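Local coordinates for protein sulfur oxygenase/reductase (Halothiobacillus neapolitanus, PDB 6QPA) that probably oxidises and disproportionates sulfur with the help of oxygen at a mononuclear iron site, working as an assembly of 24 identical subunits, at residues D141-A144 with R148-K151; S124-I129 with H256-S261; W185-V190 with V194-M199; T159-D164 with E263-G268. All coordinates share one frame; numbering follows the deposited sequence.

Contact 1: residues D141-A144 with R148-K151; sequences DSFA and RVPK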
loop_
_atom_site.group_PDB
_atom_site.type_symbol
_atom_site.label_atom_id
_atom_site.label_comp_id
_atom_site.label_asym_id
_atom_site.label_seq_id
_atom_site.Cartn_x
_atom_site.Cartn_y
_atom_site.Cartn_z
ATOM N N ASP A 141 -27.338 -60.883 -9.738
ATOM C CA ASP A 141 -26.692 -62.189 -9.801
ATOM C C ASP A 141 -26.870 -62.943 -8.493
ATOM O O ASP A 141 -27.091 -64.160 -8.494
ATOM C CB ASP A 141 -25.206 -62.025 -10.111
ATOM C CG ASP A 141 -24.952 -61.502 -11.516
ATOM O OD1 ASP A 141 -25.915 -61.367 -12.311
ATOM O OD2 ASP A 141 -23.779 -61.177 -11.803
ATOM N N SER A 142 -26.805 -62.228 -7.369
ATOM C CA SER A 142 -26.993 -62.864 -6.071
ATOM C C SER A 142 -28.389 -63.456 -5.954
ATOM O O SER A 142 -28.548 -64.588 -5.484
ATOM C CB SER A 142 -26.732 -61.860 -4.949
ATOM O OG SER A 142 -25.355 -61.521 -4.892
ATOM N N PHE A 143 -29.415 -62.723 -6.393
ATOM C CA PHE A 143 -30.761 -63.284 -6.336
ATOM C C PHE A 143 -30.884 -64.509 -7.230
ATOM O O PHE A 143 -31.403 -65.547 -6.805
ATOM C CB PHE A 143 -31.800 -62.236 -6.725
ATOM C CG PHE A 143 -31.985 -61.176 -5.694
ATOM C CD1 PHE A 143 -31.472 -61.344 -4.420
ATOM C CD2 PHE A 143 -32.683 -60.024 -5.979
ATOM C CE1 PHE A 143 -31.635 -60.372 -3.454
ATOM C CE2 PHE A 143 -32.852 -59.047 -5.017
ATOM C CZ PHE A 143 -32.325 -59.222 -3.754
ATOM N N ALA A 144 -30.354 -64.423 -8.451
ATOM C CA ALA A 144 -30.436 -65.537 -9.389
ATOM C C ALA A 144 -29.805 -66.804 -8.812
ATOM O O ALA A 144 -30.402 -67.887 -8.864
ATOM C CB ALA A 144 -29.767 -65.145 -10.708
ATOM N N ARG A 148 -26.369 -64.951 -0.859
ATOM C CA ARG A 148 -26.499 -63.722 -0.090
ATOM C C ARG A 148 -25.782 -62.562 -0.776
ATOM O O ARG A 148 -24.712 -62.724 -1.369
ATOM C CB ARG A 148 -25.956 -63.917 1.323
ATOM C CG ARG A 148 -26.394 -62.822 2.257
ATOM C CD ARG A 148 -25.939 -63.071 3.665
ATOM N NE ARG A 148 -26.469 -62.063 4.573
ATOM C CZ ARG A 148 -25.975 -61.831 5.782
ATOM N NH1 ARG A 148 -24.939 -62.532 6.227
ATOM N NH2 ARG A 148 -26.503 -60.889 6.541
ATOM N N VAL A 149 -26.408 -61.397 -0.740
ATOM C CA VAL A 149 -25.743 -60.196 -1.251
ATOM C C VAL A 149 -24.640 -59.794 -0.283
ATOM O O VAL A 149 -24.875 -59.756 0.936
ATOM C CB VAL A 149 -26.745 -59.061 -1.432
ATOM C CG1 VAL A 149 -26.023 -57.834 -2.015
ATOM C CG2 VAL A 149 -27.893 -59.512 -2.323
ATOM N N PRO A 150 -23.434 -59.508 -0.757
ATOM C CA PRO A 150 -22.352 -59.124 0.149
ATOM C C PRO A 150 -22.467 -57.666 0.587
ATOM O O PRO A 150 -23.228 -56.863 0.030
ATOM C CB PRO A 150 -21.101 -59.341 -0.703
ATOM C CG PRO A 150 -21.581 -59.063 -2.100
ATOM C CD PRO A 150 -22.972 -59.624 -2.153
ATOM N N LYS A 151 -21.694 -57.342 1.623
ATOM C CA LYS A 151 -21.361 -55.948 1.892
ATOM C C LYS A 151 -20.619 -55.351 0.693
ATOM O O LYS A 151 -19.856 -56.035 -0.003
ATOM C CB LYS A 151 -20.497 -55.855 3.155
ATOM C CG LYS A 151 -21.162 -56.392 4.450
ATOM C CD LYS A 151 -22.530 -55.684 4.694
ATOM C CE LYS A 151 -23.045 -55.852 6.135
ATOM N NZ LYS A 151 -22.276 -54.928 7.034
#
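The ring of Phe143 is met obliquely by one methyl of Val149, with CE1 of the phenylalanine 4.0 Å from CG2 of the valine, and it also meets the Phe143 rings of two neighbouring subunits, with planes inclined at about 50 to 55°. The contact is a helix C-terminus with the chain turning back along it: the last turn of helix 135-144 carries Ser142 and Phe143, and residues 148-151 return alongside as extended chain, Ser142 and Val149 having the closest CA atoms at 5.6 Å. The bond from CA to CB of Phe143 leaves the returning chain, but CG stands beside the backbone N (chi1 -72°), which swings CE1 back within reach of Val149. That same CG2 methyl presses on Ser142, whose CB is 3.7 Å away, so a single methyl bridges two successive helix residues. Salt bridges run between Arg148 and Asp141 of one neighbouring subunit, and between Asp141 and Arg148 of another, so this part of the chain joins subunits as well as packing within one. No hydrogen bond joins the two segments. The hydroxyl of Ser142 is instead bonded to the carbonyl O of Val138 one turn earlier; its OG meets CD of Pro150 at 4.1 Å, in van der Waals contact alone.

Contact 2: residues S124-I129 with H256-S261; sequences SDLPQI and HIEWES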
loop_
_atom_site.group_PDB
_atom_site.type_symbol
_atom_site.label_atom_id
_atom_site.label_comp_id
_atom_site.label_asym_id
_atom_site.label_seq_id
_atom_site.Cartn_x
_atom_site.Cartn_y
_atom_site.Cartn_z
ATOM N N SER A 124 -11.531 -65.650 7.536
ATOM C CA SER A 124 -11.855 -64.407 6.854
ATOM C C SER A 124 -13.333 -64.400 6.508
ATOM O O SER A 124 -13.986 -65.447 6.452
ATOM C CB SER A 124 -11.031 -64.219 5.583
ATOM O OG SER A 124 -11.505 -65.094 4.575
ATOM N N ASP A 125 -13.856 -63.189 6.346
ATOM C CA ASP A 125 -15.152 -62.921 5.736
ATOM C C ASP A 125 -14.946 -61.621 4.956
ATOM O O ASP A 125 -15.289 -60.527 5.424
ATOM C CB ASP A 125 -16.273 -62.811 6.768
ATOM C CG ASP A 125 -17.635 -62.610 6.124
ATOM O OD1 ASP A 125 -17.726 -62.581 4.878
ATOM O OD2 ASP A 125 -18.615 -62.438 6.868
ATOM N N LEU A 126 -14.321 -61.748 3.788
ATOM C CA LEU A 126 -13.923 -60.618 2.956
ATOM C C LEU A 126 -14.690 -60.673 1.648
ATOM O O LEU A 126 -14.529 -61.643 0.893
ATOM C CB LEU A 126 -12.437 -60.647 2.652
ATOM C CG LEU A 126 -11.446 -59.879 3.505
ATOM C CD1 LEU A 126 -10.085 -59.899 2.791
ATOM C CD2 LEU A 126 -11.925 -58.453 3.762
ATOM N N PRO A 127 -15.488 -59.667 1.316
ATOM C CA PRO A 127 -16.181 -59.660 0.022
ATOM C C PRO A 127 -15.247 -59.289 -1.126
ATOM O O PRO A 127 -14.185 -58.690 -0.935
ATOM C CB PRO A 127 -17.253 -58.574 0.192
ATOM C CG PRO A 127 -16.755 -57.683 1.291
ATOM C CD PRO A 127 -15.670 -58.418 2.074
ATOM N N GLN A 128 -15.689 -59.630 -2.339
ATOM C CA GLN A 128 -15.032 -59.157 -3.561
ATOM C C GLN A 128 -15.143 -57.640 -3.682
ATOM O O GLN A 128 -16.149 -57.031 -3.302
ATOM C CB GLN A 128 -15.651 -59.825 -4.801
ATOM C CG GLN A 128 -15.464 -61.345 -4.849
ATOM C CD GLN A 128 -16.134 -62.006 -6.062
ATOM O OE1 GLN A 128 -16.727 -61.335 -6.907
ATOM N NE2 GLN A 128 -16.092 -63.336 -6.105
ATOM N N ILE A 129 -14.109 -57.015 -4.236
ATOM C CA ILE A 129 -14.211 -55.571 -4.408
ATOM C C ILE A 129 -14.985 -55.265 -5.688
ATOM O O ILE A 129 -15.063 -56.078 -6.613
ATOM C CB ILE A 129 -12.836 -54.874 -4.389
ATOM C CG1 ILE A 129 -11.955 -55.336 -5.535
ATOM C CG2 ILE A 129 -12.138 -55.115 -3.034
ATOM C CD1 ILE A 129 -10.660 -54.530 -5.602
ATOM N N HIS A 256 -7.389 -57.557 10.157
ATOM C CA HIS A 256 -7.665 -56.687 9.014
ATOM C C HIS A 256 -9.175 -56.477 8.932
ATOM O O HIS A 256 -9.923 -57.448 8.808
ATOM C CB HIS A 256 -7.097 -57.344 7.754
ATOM C CG HIS A 256 -7.507 -56.714 6.454
ATOM N ND1 HIS A 256 -6.588 -56.220 5.555
ATOM C CD2 HIS A 256 -8.716 -56.596 5.855
ATOM C CE1 HIS A 256 -7.214 -55.782 4.479
ATOM N NE2 HIS A 256 -8.507 -56.007 4.632
ATOM N N ILE A 257 -9.628 -55.230 9.076
ATOM C CA ILE A 257 -11.058 -54.921 9.032
ATOM C C ILE A 257 -11.308 -53.805 8.030
ATOM O O ILE A 257 -10.689 -52.738 8.107
ATOM C CB ILE A 257 -11.617 -54.517 10.407
ATOM C CG1 ILE A 257 -11.088 -55.451 11.506
ATOM C CG2 ILE A 257 -13.141 -54.546 10.356
ATOM C CD1 ILE A 257 -11.466 -55.019 12.894
ATOM N N GLU A 258 -12.264 -54.027 7.138
ATOM C CA GLU A 258 -12.633 -53.043 6.139
ATOM C C GLU A 258 -13.939 -52.382 6.541
ATOM O O GLU A 258 -14.847 -53.033 7.080
ATOM C CB GLU A 258 -12.745 -53.681 4.752
ATOM C CG GLU A 258 -11.488 -54.440 4.424
ATOM C CD GLU A 258 -11.319 -54.818 2.964
ATOM O OE1 GLU A 258 -10.194 -55.224 2.633
ATOM O OE2 GLU A 258 -12.269 -54.721 2.155
ATOM N N TRP A 259 -13.998 -51.073 6.316
ATOM C CA TRP A 259 -15.110 -50.237 6.731
ATOM C C TRP A 259 -15.459 -49.283 5.602
ATOM O O TRP A 259 -14.609 -48.931 4.776
ATOM C CB TRP A 259 -14.768 -49.423 7.986
ATOM C CG TRP A 259 -14.440 -50.234 9.197
ATOM C CD1 TRP A 259 -13.205 -50.655 9.592
ATOM C CD2 TRP A 259 -15.359 -50.706 10.189
ATOM N NE1 TRP A 259 -13.292 -51.357 10.767
ATOM C CE2 TRP A 259 -14.606 -51.406 11.158
ATOM C CE3 TRP A 259 -16.745 -50.623 10.345
ATOM C CZ2 TRP A 259 -15.198 -52.021 12.281
ATOM C CZ3 TRP A 259 -17.335 -51.228 11.477
ATOM C CH2 TRP A 259 -16.554 -51.909 12.427
ATOM N N GLU A 260 -16.705 -48.806 5.620
ATOM C CA GLU A 260 -17.159 -47.880 4.587
ATOM C C GLU A 260 -16.308 -46.615 4.537
ATOM O O GLU A 260 -16.044 -46.086 3.449
ATOM C CB GLU A 260 -18.622 -47.510 4.810
ATOM C CG GLU A 260 -19.124 -46.441 3.829
ATOM C CD GLU A 260 -20.628 -46.236 3.876
ATOM O OE1 GLU A 260 -21.052 -45.070 3.916
ATOM O OE2 GLU A 260 -21.389 -47.233 3.835
ATOM N N SER A 261 -15.891 -46.108 5.697
ATOM C CA SER A 261 -15.251 -44.800 5.798
ATOM C C SER A 261 -14.466 -44.759 7.105
ATOM O O SER A 261 -14.648 -45.621 7.967
ATOM C CB SER A 261 -16.296 -43.674 5.767
ATOM O OG SER A 261 -16.982 -43.618 7.018
#
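His256 opens the second segment with its imidazole lying obliquely to Leu126, whose CD2 methyl is 4.3 Å from CD2 of the ring. The ring is fixed by the residue two places on: NE2 donates to OE1 of Glu258 over 2.7 Å at 168°, a nearly straight bond. OE1 lies practically in the ring plane and accepts through its anti lone pair, the one turned away from OE2. On the far nitrogen, ND1 is hydrogen-bonded to the hydroxyl of Tyr79, so both ring nitrogens are engaged and rotation of the imidazole is restrained.

Ile257 turns to the other side of the strand, and Glu258 comes back toward Leu126. Its CG stands beside the backbone N (chi1 -53°) and the chain beyond is extended, crossing the leucine side chain at about a right angle. The CD2 methyl of Leu126 stands above the carboxylate plane, 3.8 Å from both CD and OE1 of Glu258 and 4.1 Å from OE2. Such a methyl lid shields one side of a buried acid, whose charge is met by Arg309 at OE1 and Arg158 at OE2; these arginines probably keep it ionised. Further along, Glu260 is hydrogen-bonded to Ser131 and Thr133 of a neighbouring subunit.

Strand 193-204 runs between the two segments' strands, and the CA atoms of Leu126 and Glu258 are still 8.3 Å apart. The arrangement is a His-carboxylate pair within a buried ionic network, on the curved antiparallel sheet of a dimeric alpha-beta barrel family.

Contact 3: residues W185-V190 with V194-M199; sequences WMKANV and VGWMIM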
loop_
_atom_site.group_PDB
_atom_site.type_symbol
_atom_site.label_atom_id
_atom_site.label_comp_id
_atom_site.label_asym_id
_atom_site.label_seq_id
_atom_site.Cartn_x
_atom_site.Cartn_y
_atom_site.Cartn_z
ATOM N N TRP A 185 -19.622 -60.896 15.244
ATOM C CA TRP A 185 -20.621 -60.038 15.870
ATOM C C TRP A 185 -20.644 -58.676 15.192
ATOM O O TRP A 185 -21.712 -58.153 14.850
ATOM C CB TRP A 185 -20.327 -59.897 17.363
ATOM C CG TRP A 185 -21.444 -59.306 18.232
ATOM C CD1 TRP A 185 -22.296 -60.008 19.038
ATOM C CD2 TRP A 185 -21.790 -57.916 18.412
ATOM N NE1 TRP A 185 -23.147 -59.154 19.704
ATOM C CE2 TRP A 185 -22.862 -57.867 19.344
ATOM C CE3 TRP A 185 -21.295 -56.717 17.894
ATOM C CZ2 TRP A 185 -23.462 -56.660 19.757
ATOM C CZ3 TRP A 185 -21.903 -55.492 18.307
ATOM C CH2 TRP A 185 -22.963 -55.490 19.244
ATOM N N MET A 186 -19.461 -58.103 14.962
ATOM C CA MET A 186 -19.378 -56.777 14.358
ATOM C C MET A 186 -19.948 -56.765 12.950
ATOM O O MET A 186 -20.702 -55.852 12.595
ATOM C CB MET A 186 -17.928 -56.298 14.357
ATOM C CG MET A 186 -17.406 -56.024 15.759
ATOM S SD MET A 186 -15.642 -55.643 15.866
ATOM C CE MET A 186 -15.574 -54.165 14.930
ATOM N N LYS A 187 -19.631 -57.782 12.138
ATOM C CA LYS A 187 -20.134 -57.772 10.768
ATOM C C LYS A 187 -21.642 -57.934 10.751
ATOM O O LYS A 187 -22.308 -57.402 9.867
ATOM C CB LYS A 187 -19.459 -58.859 9.916
ATOM C CG LYS A 187 -19.770 -58.763 8.409
ATOM C CD LYS A 187 -18.587 -59.227 7.555
ATOM C CE LYS A 187 -18.875 -59.198 6.040
ATOM N NZ LYS A 187 -20.041 -60.042 5.663
ATOM N N ALA A 188 -22.193 -58.640 11.732
ATOM C CA ALA A 188 -23.634 -58.803 11.820
ATOM C C ALA A 188 -24.341 -57.573 12.385
ATOM O O ALA A 188 -25.510 -57.353 12.075
ATOM C CB ALA A 188 -23.964 -60.026 12.677
ATOM N N ASN A 189 -23.679 -56.764 13.209
ATOM C CA ASN A 189 -24.396 -55.787 14.025
ATOM C C ASN A 189 -23.927 -54.340 13.923
ATOM O O ASN A 189 -24.584 -53.468 14.498
ATOM C CB ASN A 189 -24.350 -56.201 15.504
ATOM C CG ASN A 189 -25.155 -57.466 15.771
ATOM O OD1 ASN A 189 -26.341 -57.524 15.475
ATOM N ND2 ASN A 189 -24.502 -58.489 16.296
ATOM N N VAL A 190 -22.801 -54.048 13.294
ATOM C CA VAL A 190 -22.211 -52.712 13.355
ATOM C C VAL A 190 -22.319 -52.075 11.978
ATOM O O VAL A 190 -21.932 -52.707 10.983
ATOM C CB VAL A 190 -20.749 -52.756 13.835
ATOM C CG1 VAL A 190 -20.173 -51.348 13.916
ATOM C CG2 VAL A 190 -20.684 -53.440 15.184
ATOM N N VAL A 194 -17.514 -53.797 6.432
ATOM C CA VAL A 194 -17.451 -54.382 5.099
ATOM C C VAL A 194 -16.910 -55.807 5.130
ATOM O O VAL A 194 -17.436 -56.694 4.450
ATOM C CB VAL A 194 -16.601 -53.478 4.189
ATOM C CG1 VAL A 194 -16.324 -54.193 2.878
ATOM C CG2 VAL A 194 -17.329 -52.148 3.956
ATOM N N GLY A 195 -15.880 -56.065 5.925
ATOM C CA GLY A 195 -15.310 -57.402 5.948
ATOM C C GLY A 195 -14.136 -57.478 6.895
ATOM O O GLY A 195 -13.731 -56.487 7.500
ATOM N N TRP A 196 -13.589 -58.686 7.031
ATOM C CA TRP A 196 -12.491 -58.849 7.967
ATOM C C TRP A 196 -11.663 -60.075 7.616
ATOM O O TRP A 196 -12.100 -60.977 6.898
ATOM C CB TRP A 196 -12.997 -58.941 9.413
ATOM C CG TRP A 196 -13.964 -60.066 9.655
ATOM C CD1 TRP A 196 -15.332 -60.002 9.642
ATOM C CD2 TRP A 196 -13.627 -61.432 9.947
ATOM N NE1 TRP A 196 -15.870 -61.247 9.922
ATOM C CE2 TRP A 196 -14.841 -62.137 10.116
ATOM C CE3 TRP A 196 -12.414 -62.119 10.106
ATOM C CZ2 TRP A 196 -14.878 -63.502 10.422
ATOM C CZ3 TRP A 196 -12.452 -63.487 10.403
ATOM C CH2 TRP A 196 -13.677 -64.163 10.561
ATOM N N MET A 197 -10.487 -60.133 8.227
ATOM C CA MET A 197 -9.539 -61.218 8.017
ATOM C C MET A 197 -8.622 -61.275 9.231
ATOM O O MET A 197 -8.206 -60.232 9.742
ATOM C CB MET A 197 -8.764 -60.974 6.703
ATOM C CG MET A 197 -7.631 -61.875 6.368
ATOM S SD MET A 197 -7.113 -61.610 4.635
ATOM C CE MET A 197 -6.561 -59.899 4.677
ATOM N N ILE A 198 -8.357 -62.484 9.723
ATOM C CA ILE A 198 -7.418 -62.704 10.818
ATOM C C ILE A 198 -6.136 -63.274 10.228
ATOM O O ILE A 198 -6.154 -64.344 9.612
ATOM C CB ILE A 198 -7.992 -63.661 11.872
ATOM C CG1 ILE A 198 -9.240 -63.058 12.522
ATOM C CG2 ILE A 198 -6.903 -64.002 12.910
ATOM C CD1 ILE A 198 -10.037 -64.049 13.331
ATOM N N MET A 199 -5.020 -62.587 10.431
ATOM C CA MET A 199 -3.751 -62.980 9.827
ATOM C C MET A 199 -2.740 -63.254 10.922
ATOM O O MET A 199 -2.529 -62.401 11.795
ATOM C CB MET A 199 -3.232 -61.886 8.903
ATOM C CG MET A 199 -4.156 -61.557 7.755
ATOM S SD MET A 199 -3.470 -60.297 6.630
ATOM C CE MET A 199 -3.511 -58.866 7.687
#
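A helix followed by an antiparallel strand, 172-189 and 193-204 joined by a short turn, brings Lys187 across the classic beta bulge formed by Val194 and Gly195 opposite Glu258. The short helix and strand segments run almost exactly antiparallel, at 176°, with axes 8.9 Å apart. Lys187 carries the contact. Its CG is anti to the backbone N (chi1 -171°) and the chain bends at chi2 and chi4, which carries the methylenes across the strand, over the bulge and past the indole, before the amine turns off to a salt bridge with Asp125.

CE of Lys187 is 3.3 Å from the carbonyl O of Val194, a close approach in which the methylene next to the ammonium may be slightly polarised, and it also lies 4.0 Å from CA of Gly195. One carbon back, CD meets CD1 of Trp196 at 3.9 Å, approaching the indole obliquely while the two side chains cross at about a right angle. The indole reaches this place because its CG sits between the backbone N and the carbonyl carbon (chi1 58°).

Helix 172-189 closes with its own arrangement. The O of Met186 accepts from both the N of Val190, at 2.9 Å, and the N of Asn189, at 3.2 Å. The side-chain nitrogen ND2 of Asn189 lies 3.4 Å above the plane of the Trp185 indole, over its centre.

Taken together, the aliphatic part of the lysine packs across a bulged strand while its charge is spent on the neighbouring strand 110-125, in a helix-on-sheet layer of an alpha-beta barrel.

Contact 4: residues T159-D164 with E263-G268; sequences TVVIGD and EHAHQG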
loop_
_atom_site.group_PDB
_atom_site.type_symbol
_atom_site.label_atom_id
_atom_site.label_comp_id
_atom_site.label_asym_id
_atom_site.label_seq_id
_atom_site.Cartn_x
_atom_site.Cartn_y
_atom_site.Cartn_z
ATOM N N THR A 159 -12.063 -47.786 3.788
ATOM C CA THR A 159 -11.054 -47.696 4.826
ATOM C C THR A 159 -10.628 -49.103 5.227
ATOM O O THR A 159 -11.469 -49.999 5.377
ATOM C CB THR A 159 -11.592 -46.920 6.031
ATOM O OG1 THR A 159 -11.816 -45.569 5.643
ATOM C CG2 THR A 159 -10.586 -46.962 7.218
ATOM N N VAL A 160 -9.325 -49.313 5.343
ATOM C CA VAL A 160 -8.793 -50.562 5.871
ATOM C C VAL A 160 -8.117 -50.255 7.194
ATOM O O VAL A 160 -7.298 -49.330 7.295
ATOM C CB VAL A 160 -7.843 -51.264 4.884
ATOM C CG1 VAL A 160 -7.204 -52.508 5.540
ATOM C CG2 VAL A 160 -8.614 -51.677 3.625
ATOM N N VAL A 161 -8.479 -51.016 8.210
ATOM C CA VAL A 161 -7.917 -50.880 9.539
ATOM C C VAL A 161 -7.168 -52.166 9.866
ATOM O O VAL A 161 -7.644 -53.258 9.539
ATOM C CB VAL A 161 -9.062 -50.598 10.530
ATOM C CG1 VAL A 161 -8.721 -51.066 11.865
ATOM C CG2 VAL A 161 -9.393 -49.098 10.520
ATOM N N ILE A 162 -5.987 -52.045 10.470
ATOM C CA ILE A 162 -5.201 -53.216 10.869
ATOM C C ILE A 162 -4.921 -53.133 12.365
ATOM O O ILE A 162 -4.285 -52.174 12.830
ATOM C CB ILE A 162 -3.885 -53.331 10.088
ATOM C CG1 ILE A 162 -4.162 -53.381 8.578
ATOM C CG2 ILE A 162 -3.125 -54.595 10.546
ATOM C CD1 ILE A 162 -2.886 -53.459 7.727
ATOM N N GLY A 163 -5.396 -54.126 13.111
ATOM C CA GLY A 163 -5.166 -54.206 14.538
ATOM C C GLY A 163 -4.012 -55.136 14.866
ATOM O O GLY A 163 -4.052 -56.324 14.551
ATOM N N ASP A 164 -2.974 -54.577 15.495
ATOM C CA ASP A 164 -1.768 -55.315 15.842
ATOM C C ASP A 164 -1.936 -55.962 17.221
ATOM O O ASP A 164 -2.152 -55.271 18.223
ATOM C CB ASP A 164 -0.564 -54.372 15.816
ATOM C CG ASP A 164 0.758 -55.119 15.767
ATOM O OD1 ASP A 164 0.765 -56.317 16.092
ATOM O OD2 ASP A 164 1.786 -54.531 15.381
ATOM N N GLU A 263 -14.937 -42.724 9.564
ATOM C CA GLU A 263 -15.919 -42.502 10.628
ATOM C C GLU A 263 -16.619 -43.804 11.025
ATOM O O GLU A 263 -16.809 -44.074 12.219
ATOM C CB GLU A 263 -16.933 -41.446 10.183
ATOM C CG GLU A 263 -16.335 -40.044 9.875
ATOM C CD GLU A 263 -15.498 -39.920 8.548
ATOM O OE1 GLU A 263 -15.693 -40.682 7.574
ATOM O OE2 GLU A 263 -14.616 -39.033 8.498
ATOM N N HIS A 264 -17.000 -44.635 10.046
ATOM C CA HIS A 264 -17.592 -45.928 10.379
ATOM C C HIS A 264 -16.593 -46.817 11.106
ATOM O O HIS A 264 -16.972 -47.575 12.008
ATOM C CB HIS A 264 -18.093 -46.619 9.117
ATOM C CG HIS A 264 -19.252 -45.921 8.492
ATOM N ND1 HIS A 264 -19.102 -45.010 7.472
ATOM C CD2 HIS A 264 -20.575 -45.963 8.774
ATOM C CE1 HIS A 264 -20.289 -44.532 7.137
ATOM N NE2 HIS A 264 -21.198 -45.095 7.911
ATOM N N ALA A 265 -15.313 -46.746 10.711
ATOM C CA ALA A 265 -14.267 -47.531 11.371
ATOM C C ALA A 265 -14.080 -47.095 12.822
ATOM O O ALA A 265 -13.936 -47.932 13.728
ATOM C CB ALA A 265 -12.943 -47.389 10.603
ATOM N N HIS A 266 -14.024 -45.781 13.047
ATOM C CA HIS A 266 -13.794 -45.260 14.389
ATOM C C HIS A 266 -14.944 -45.624 15.313
ATOM O O HIS A 266 -14.746 -46.207 16.392
ATOM C CB HIS A 266 -13.605 -43.742 14.335
ATOM C CG HIS A 266 -13.353 -43.123 15.672
ATOM N ND1 HIS A 266 -14.190 -42.178 16.232
ATOM C CD2 HIS A 266 -12.368 -43.338 16.577
ATOM C CE1 HIS A 266 -13.717 -41.827 17.414
ATOM N NE2 HIS A 266 -12.611 -42.514 17.645
ATOM N N GLN A 267 -16.161 -45.303 14.886
ATOM C CA GLN A 267 -17.337 -45.637 15.670
ATOM C C GLN A 267 -17.507 -47.152 15.767
ATOM O O GLN A 267 -17.917 -47.680 16.809
ATOM C CB GLN A 267 -18.561 -44.975 15.027
ATOM C CG GLN A 267 -19.853 -45.077 15.821
ATOM C CD GLN A 267 -20.825 -43.920 15.546
ATOM O OE1 GLN A 267 -21.729 -43.663 16.337
ATOM N NE2 GLN A 267 -20.643 -43.233 14.414
ATOM N N GLY A 268 -17.168 -47.870 14.698
ATOM C CA GLY A 268 -17.388 -49.300 14.692
ATOM C C GLY A 268 -16.484 -50.022 15.666
ATOM O O GLY A 268 -16.955 -50.793 16.508
#
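Ala265 is the point where the helix closes on the strand: its CB sits over a pair of methyls, 3.9 Å from CG2 of Val161 and 4.1 Å from CG2 of Thr159. Those two residues stand on one side of strand 159-167, with Val160 between them directed to the other. The compact methyl of the alanine lets the backbones come near, the CA atoms of Thr159 and Ala265 being 7.3 Å apart. In Thr159 the methyl is anti to the backbone N, while OG1 stands beside that nitrogen (chi1 -66°); the apolar branch is therefore the one given to the helix. Trp259 and Phe298, on the strands flanking 159-167, also touch Ala265, so this methyl touches residues of three neighbouring strands.

Around this small core the contact loosens quickly. No hydrogen bond joins the segments, only about 76 Å² is buried in all, and the strand diverges until the side chain of Asp164 is 15.0 Å from the helix segment. On the outer side Glu263 is exposed to solvent. Gln267 is farther from the strand, its amide bonded to the backbone N of Glu304 and the hydroxyl of Ser156 of a neighbouring subunit. The helix itself is regular, with the N of Gln267 bonded to the O of Glu263 at 3.0 Å. An alanine seated over beta-branched residues in this way is helix-on-sheet packing, here on the antiparallel sheet of an alpha-beta barrel.

In the fold
Contacts 2, 3 and 4 meet on one antiparallel sheet, where strands 110-125, 193-204, 251-259 and 159-167 lie side by side; their centres are only 7 to 11 Å apart. Strand 251-259, in contact 2, bonds on one edge to the strand of contact 3 and on the other to that of contact 4. Val190, just past helix 172-189, and Met186 both touch Gly268 of helix 262-269. Contact 1 lies farther out, about 27 Å from the chain's centre, yet Pro150 and Lys151 rest on Pro127 of contact 2. In sequence, contact 2 spans contacts 1 and 3, contact 4 also spans contact 3, and contacts 2 and 4 alternate. All four have residues reaching neighbouring subunits.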